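Local coordinates for putative lipoprotein (Bacteroides thetaiotaomicron, PDB 4Q1Z) that is of unknown function and belongs, as a two-domain protein, to the DUF4876 family, at residues Asp145-Ala157 and Tyr257-Val271. Residues are numbered along the deposited sequence; the frame is centred on the assembly and turned at random. Where two conformers were deposited one is given.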
loop_
_atom_site.group_PDB
_atom_site.type_symbol
_atom_site.label_atom_id
_atom_site.label_comp_id
_atom_site.label_asym_id
_atom_site.label_seq_id
_atom_site.Cartn_x
_atom_site.Cartn_y
_atom_site.Cartn_z
ATOM N N ASP A 145 -8.552 -7.272 8.066
ATOM C CA ASP A 145 -9.941 -7.281 8.528
ATOM C C ASP A 145 -10.522 -5.878 8.744
ATOM O O ASP A 145 -9.969 -5.078 9.492
ATOM C CB ASP A 145 -10.056 -8.081 9.829
ATOM C CG ASP A 145 -9.504 -9.471 9.739
ATOM O OD1 ASP A 145 -8.374 -9.625 9.246
ATOM O OD2 ASP A 145 -10.203 -10.410 10.158
ATOM N N GLY A 146 -11.635 -5.606 8.083
ATOM C CA GLY A 146 -12.364 -4.352 8.224
ATOM C C GLY A 146 -11.732 -3.082 7.697
ATOM O O GLY A 146 -12.269 -1.998 7.956
ATOM N N ILE A 147 -10.572 -3.192 6.990
ATOM C CA ILE A 147 -9.916 -2.050 6.358
ATOM C C ILE A 147 -10.799 -1.701 5.160
ATOM O O ILE A 147 -11.381 -2.601 4.539
ATOM C CB ILE A 147 -8.435 -2.338 5.993
ATOM C CG1 ILE A 147 -7.546 -2.248 7.253
ATOM C CG2 ILE A 147 -7.916 -1.376 4.907
ATOM C CD1 ILE A 147 -6.167 -2.707 7.077
ATOM N N TYR A 148 -10.958 -0.394 4.892
ATOM C CA TYR A 148 -11.807 0.108 3.826
ATOM C C TYR A 148 -11.045 0.400 2.563
ATOM O O TYR A 148 -9.859 0.707 2.607
ATOM C CB TYR A 148 -12.487 1.389 4.286
ATOM C CG TYR A 148 -13.471 1.190 5.408
ATOM C CD1 TYR A 148 -13.063 1.249 6.736
ATOM C CD2 TYR A 148 -14.815 0.938 5.145
ATOM C CE1 TYR A 148 -13.963 1.049 7.775
ATOM C CE2 TYR A 148 -15.724 0.724 6.176
ATOM C CZ TYR A 148 -15.296 0.789 7.492
ATOM O OH TYR A 148 -16.186 0.576 8.522
ATOM N N PHE A 149 -11.763 0.339 1.437
ATOM C CA PHE A 149 -11.342 0.651 0.082
ATOM C C PHE A 149 -12.368 1.563 -0.515
ATOM O O PHE A 149 -13.548 1.217 -0.498
ATOM C CB PHE A 149 -11.210 -0.635 -0.779
ATOM C CG PHE A 149 -10.768 -0.379 -2.199
ATOM C CD1 PHE A 149 -11.648 0.177 -3.137
ATOM C CD2 PHE A 149 -9.481 -0.711 -2.614
ATOM C CE1 PHE A 149 -11.223 0.483 -4.432
ATOM C CE2 PHE A 149 -9.069 -0.460 -3.931
ATOM C CZ PHE A 149 -9.942 0.143 -4.829
ATOM N N ALA A 150 -11.928 2.681 -1.111
ATOM C CA ALA A 150 -12.808 3.612 -1.794
ATOM C C ALA A 150 -12.156 4.234 -3.043
ATOM O O ALA A 150 -10.926 4.357 -3.131
ATOM C CB ALA A 150 -13.239 4.730 -0.834
ATOM N N ASN A 151 -13.012 4.632 -4.001
ATOM C CA ASN A 151 -12.646 5.448 -5.155
ATOM C C ASN A 151 -13.262 6.819 -4.874
ATOM O O ASN A 151 -14.321 6.905 -4.247
ATOM C CB ASN A 151 -13.066 4.846 -6.511
ATOM C CG ASN A 151 -14.539 4.882 -6.811
ATOM O OD1 ASN A 151 -15.314 4.139 -6.236
ATOM N ND2 ASN A 151 -14.953 5.737 -7.733
ATOM N N LEU A 152 -12.569 7.880 -5.222
ATOM C CA LEU A 152 -13.074 9.211 -4.898
ATOM C C LEU A 152 -13.799 9.825 -6.071
ATOM O O LEU A 152 -13.605 9.403 -7.206
ATOM C CB LEU A 152 -11.941 10.181 -4.419
ATOM C CG LEU A 152 -10.865 9.690 -3.431
ATOM C CD1 LEU A 152 -9.940 10.795 -3.121
ATOM C CD2 LEU A 152 -11.463 9.189 -2.115
ATOM N N THR A 153 -14.596 10.862 -5.782
ATOM C CA THR A 153 -15.314 11.671 -6.756
ATOM C C THR A 153 -14.535 12.998 -7.032
ATOM O O THR A 153 -13.898 13.522 -6.104
ATOM C CB THR A 153 -16.745 11.958 -6.268
ATOM O OG1 THR A 153 -17.520 12.476 -7.363
ATOM C CG2 THR A 153 -16.793 12.927 -5.102
ATOM N N PRO A 154 -14.620 13.604 -8.250
ATOM C CA PRO A 154 -15.274 13.117 -9.495
ATOM C C PRO A 154 -14.620 11.823 -9.975
ATOM O O PRO A 154 -13.396 11.781 -9.995
ATOM C CB PRO A 154 -15.031 14.279 -10.489
ATOM C CG PRO A 154 -14.749 15.474 -9.618
ATOM C CD PRO A 154 -13.966 14.905 -8.487
ATOM N N GLY A 155 -15.421 10.785 -10.277
ATOM C CA GLY A 155 -14.969 9.481 -10.773
ATOM C C GLY A 155 -13.861 9.592 -11.798
ATOM O O GLY A 155 -12.794 9.011 -11.616
ATOM N N THR A 156 -14.088 10.405 -12.854
ATOM C CA THR A 156 -13.088 10.770 -13.868
ATOM C C THR A 156 -12.565 12.155 -13.541
ATOM O O THR A 156 -13.344 13.033 -13.196
ATOM C CB THR A 156 -13.671 10.722 -15.288
ATOM O OG1 THR A 156 -14.427 9.516 -15.450
ATOM C CG2 THR A 156 -12.580 10.835 -16.376
ATOM N N ALA A 157 -11.262 12.357 -13.649
ATOM C CA ALA A 157 -10.623 13.645 -13.365
ATOM C C ALA A 157 -11.222 14.773 -14.228
ATOM O O ALA A 157 -11.496 14.589 -15.420
ATOM C CB ALA A 157 -9.121 13.552 -13.583
ATOM N N TYR A 257 -18.155 -3.047 -10.556
ATOM C CA TYR A 257 -17.460 -1.979 -9.897
ATOM C C TYR A 257 -16.399 -1.566 -10.877
ATOM O O TYR A 257 -15.260 -2.056 -10.862
ATOM C CB TYR A 257 -16.925 -2.410 -8.513
ATOM C CG TYR A 257 -16.194 -1.294 -7.788
ATOM C CD1 TYR A 257 -16.741 -0.013 -7.702
ATOM C CD2 TYR A 257 -14.952 -1.516 -7.199
ATOM C CE1 TYR A 257 -16.056 1.026 -7.077
ATOM C CE2 TYR A 257 -14.275 -0.495 -6.539
ATOM C CZ TYR A 257 -14.830 0.777 -6.485
ATOM O OH TYR A 257 -14.176 1.792 -5.849
ATOM N N LEU A 258 -16.812 -0.708 -11.813
ATOM C CA LEU A 258 -15.907 -0.212 -12.831
ATOM C C LEU A 258 -15.456 1.172 -12.439
ATOM O O LEU A 258 -16.239 2.117 -12.515
ATOM C CB LEU A 258 -16.558 -0.238 -14.242
ATOM C CG LEU A 258 -15.768 0.403 -15.392
ATOM C CD1 LEU A 258 -14.513 -0.387 -15.739
ATOM C CD2 LEU A 258 -16.624 0.592 -16.586
ATOM N N THR A 259 -14.196 1.297 -12.007
ATOM C CA THR A 259 -13.581 2.594 -11.728
ATOM C C THR A 259 -13.184 3.202 -13.125
ATOM O O THR A 259 -13.137 2.483 -14.117
ATOM C CB THR A 259 -12.452 2.469 -10.680
ATOM O OG1 THR A 259 -11.355 1.690 -11.160
ATOM C CG2 THR A 259 -12.947 1.904 -9.359
ATOM N N SER A 260 -12.995 4.523 -13.216
ATOM C CA SER A 260 -12.657 5.226 -14.467
ATOM C C SER A 260 -11.499 4.562 -15.242
ATOM O O SER A 260 -10.400 4.389 -14.695
ATOM C CB SER A 260 -12.306 6.682 -14.171
ATOM O OG SER A 260 -12.464 7.495 -15.318
ATOM N N VAL A 261 -11.759 4.192 -16.520
ATOM C CA VAL A 261 -10.754 3.615 -17.428
ATOM C C VAL A 261 -9.743 4.755 -17.814
ATOM O O VAL A 261 -8.669 4.481 -18.360
ATOM C CB VAL A 261 -11.368 2.872 -18.659
ATOM C CG1 VAL A 261 -12.253 1.695 -18.222
ATOM C CG2 VAL A 261 -12.137 3.819 -19.582
ATOM N N PHE A 262 -10.066 6.023 -17.454
ATOM C CA PHE A 262 -9.174 7.172 -17.620
ATOM C C PHE A 262 -8.288 7.401 -16.399
ATOM O O PHE A 262 -7.557 8.365 -16.377
ATOM C CB PHE A 262 -9.984 8.446 -17.830
ATOM C CG PHE A 262 -10.732 8.540 -19.125
ATOM C CD1 PHE A 262 -10.063 8.807 -20.315
ATOM C CD2 PHE A 262 -12.114 8.407 -19.155
ATOM C CE1 PHE A 262 -10.764 8.911 -21.525
ATOM C CE2 PHE A 262 -12.821 8.526 -20.359
ATOM C CZ PHE A 262 -12.140 8.781 -21.537
ATOM N N GLY A 263 -8.406 6.582 -15.369
ATOM C CA GLY A 263 -7.693 6.765 -14.118
ATOM C C GLY A 263 -8.648 7.233 -13.047
ATOM O O GLY A 263 -9.370 8.230 -13.213
ATOM N N GLY A 264 -8.674 6.473 -11.961
ATOM C CA GLY A 264 -9.483 6.778 -10.788
ATOM C C GLY A 264 -8.599 7.230 -9.650
ATOM O O GLY A 264 -7.372 7.138 -9.748
ATOM N N ALA A 265 -9.225 7.771 -8.583
ATOM C CA ALA A 265 -8.556 8.192 -7.352
ATOM C C ALA A 265 -8.893 7.119 -6.297
ATOM O O ALA A 265 -10.067 6.914 -5.980
ATOM C CB ALA A 265 -9.013 9.584 -6.938
ATOM N N TYR A 266 -7.871 6.352 -5.869
ATOM C CA TYR A 266 -8.015 5.182 -4.973
ATOM C C TYR A 266 -7.483 5.451 -3.593
ATOM O O TYR A 266 -6.408 6.020 -3.459
ATOM C CB TYR A 266 -7.247 3.967 -5.578
ATOM C CG TYR A 266 -7.420 3.838 -7.082
ATOM C CD1 TYR A 266 -8.650 3.469 -7.635
ATOM C CD2 TYR A 266 -6.376 4.140 -7.955
ATOM C CE1 TYR A 266 -8.835 3.403 -9.017
ATOM C CE2 TYR A 266 -6.539 4.030 -9.345
ATOM C CZ TYR A 266 -7.781 3.691 -9.871
ATOM O OH TYR A 266 -7.987 3.613 -11.228
ATOM N N VAL A 267 -8.203 4.996 -2.562
ATOM C CA VAL A 267 -7.757 5.098 -1.166
ATOM C C VAL A 267 -8.047 3.802 -0.414
ATOM O O VAL A 267 -9.075 3.161 -0.632
ATOM C CB VAL A 267 -8.331 6.314 -0.348
ATOM C CG1 VAL A 267 -7.804 7.656 -0.853
ATOM C CG2 VAL A 267 -9.854 6.306 -0.276
ATOM N N ILE A 268 -7.156 3.470 0.531
ATOM C CA ILE A 268 -7.355 2.417 1.520
ATOM C C ILE A 268 -7.227 3.110 2.862
ATOM O O ILE A 268 -6.328 3.949 3.039
ATOM C CB ILE A 268 -6.512 1.131 1.391
ATOM C CG1 ILE A 268 -4.983 1.420 1.235
ATOM C CG2 ILE A 268 -7.114 0.211 0.279
ATOM C CD1 ILE A 268 -4.078 0.276 1.569
ATOM N N PHE A 269 -8.171 2.845 3.778
ATOM C CA PHE A 269 -8.176 3.538 5.067
ATOM C C PHE A 269 -8.694 2.654 6.204
ATOM O O PHE A 269 -9.527 1.753 6.004
ATOM C CB PHE A 269 -8.963 4.848 4.984
ATOM C CG PHE A 269 -10.437 4.759 4.643
ATOM C CD1 PHE A 269 -10.860 4.683 3.314
ATOM C CD2 PHE A 269 -11.413 4.842 5.650
ATOM C CE1 PHE A 269 -12.221 4.661 2.997
ATOM C CE2 PHE A 269 -12.769 4.815 5.331
ATOM C CZ PHE A 269 -13.164 4.756 4.004
ATOM N N ARG A 270 -8.155 2.934 7.401
ATOM C CA ARG A 270 -8.471 2.208 8.631
ATOM C C ARG A 270 -9.175 3.121 9.634
ATOM O O ARG A 270 -8.744 4.240 9.879
ATOM C CB ARG A 270 -7.180 1.617 9.249
ATOM C CG ARG A 270 -7.420 0.454 10.208
ATOM C CD ARG A 270 -6.168 0.097 10.995
ATOM N NE ARG A 270 -6.293 -1.199 11.667
ATOM C CZ ARG A 270 -6.784 -1.375 12.892
ATOM N NH1 ARG A 270 -7.207 -0.336 13.602
ATOM N NH2 ARG A 270 -6.857 -2.592 13.415
ATOM N N VAL A 271 -10.272 2.640 10.202
ATOM C CA VAL A 271 -11.034 3.386 11.213
ATOM C C VAL A 271 -10.542 2.833 12.555
ATOM O O VAL A 271 -10.599 1.621 12.756
ATOM C CB VAL A 271 -12.585 3.320 11.035
ATOM C CG1 VAL A 271 -13.304 4.022 12.185
ATOM C CG2 VAL A 271 -13.008 3.935 9.709
HETATM O O HOH W 1 -10.831 -0.248 9.389
HETATM O O HOH W 2 -11.981 8.014 -8.867
HETATM O O HOH W 3 -13.539 5.941 -10.783
HETATM O O HOH W 4 -9.457 10.574 -14.951
#
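Y148 and F269 face each other as a hydrogen-bonded pair where strands 148-152 and 265-269 run antiparallel. Y148 N donates to F269 O (2.8 Å), and F269 N donates back to Y148 O. A150 and V267 form the next hydrogen-bonded pair. L152 N adds a further bond to A265 O. This is regular antiparallel pairing of two strands far apart in sequence, neighbours inside a mixed sheet.

The packing is tight on the face carrying Y148, A150, V267 and F269. F269 CG lies between its own backbone N and carbonyl carbon (chi1 62°), which lays the ring over Y148 CB. Y148 CB sits over the centre of that ring, 3.4 Å from the centroid, a CH-pi contact. The rings themselves are close to parallel, 13° apart, but offset so far that little of one covers the other. A150 CB meets the edge of the F269 ring at CE1 (4.0 Å). A leucine in place of F269 has no flat face, and Y148 CB would probably lose its CH-pi partner and A150 CB the ring edge beside it.

On the other face, the N151 amide meets the Y257 ring at its edge, the two planes 60° apart. Y257 OH donates to N151 OD1 (2.6 Å). The same hydroxyl lies at the edge of the F149 ring, 3.5 Å from F149 CE1.

Water 2 closes the strand end, bridging L152 O and G155 O to A265 N; R324 also grips G155 O. The rim is looser. R270 is exposed there, and T156 CG2 touches exposed F262 at CD2 (3.7 Å). T156 OG1 and S260 OG share a hydrogen bond (2.8 Å).

In the sheet, strand 177-180 flanks 148-152 and strand 307-312 flanks 265-269. I302 of strand 299-303 packs on A150, L152 and F269. On the opposite face, Y132 meets F149 edge-to-face, while W179 and F225 meet the Y257 ring.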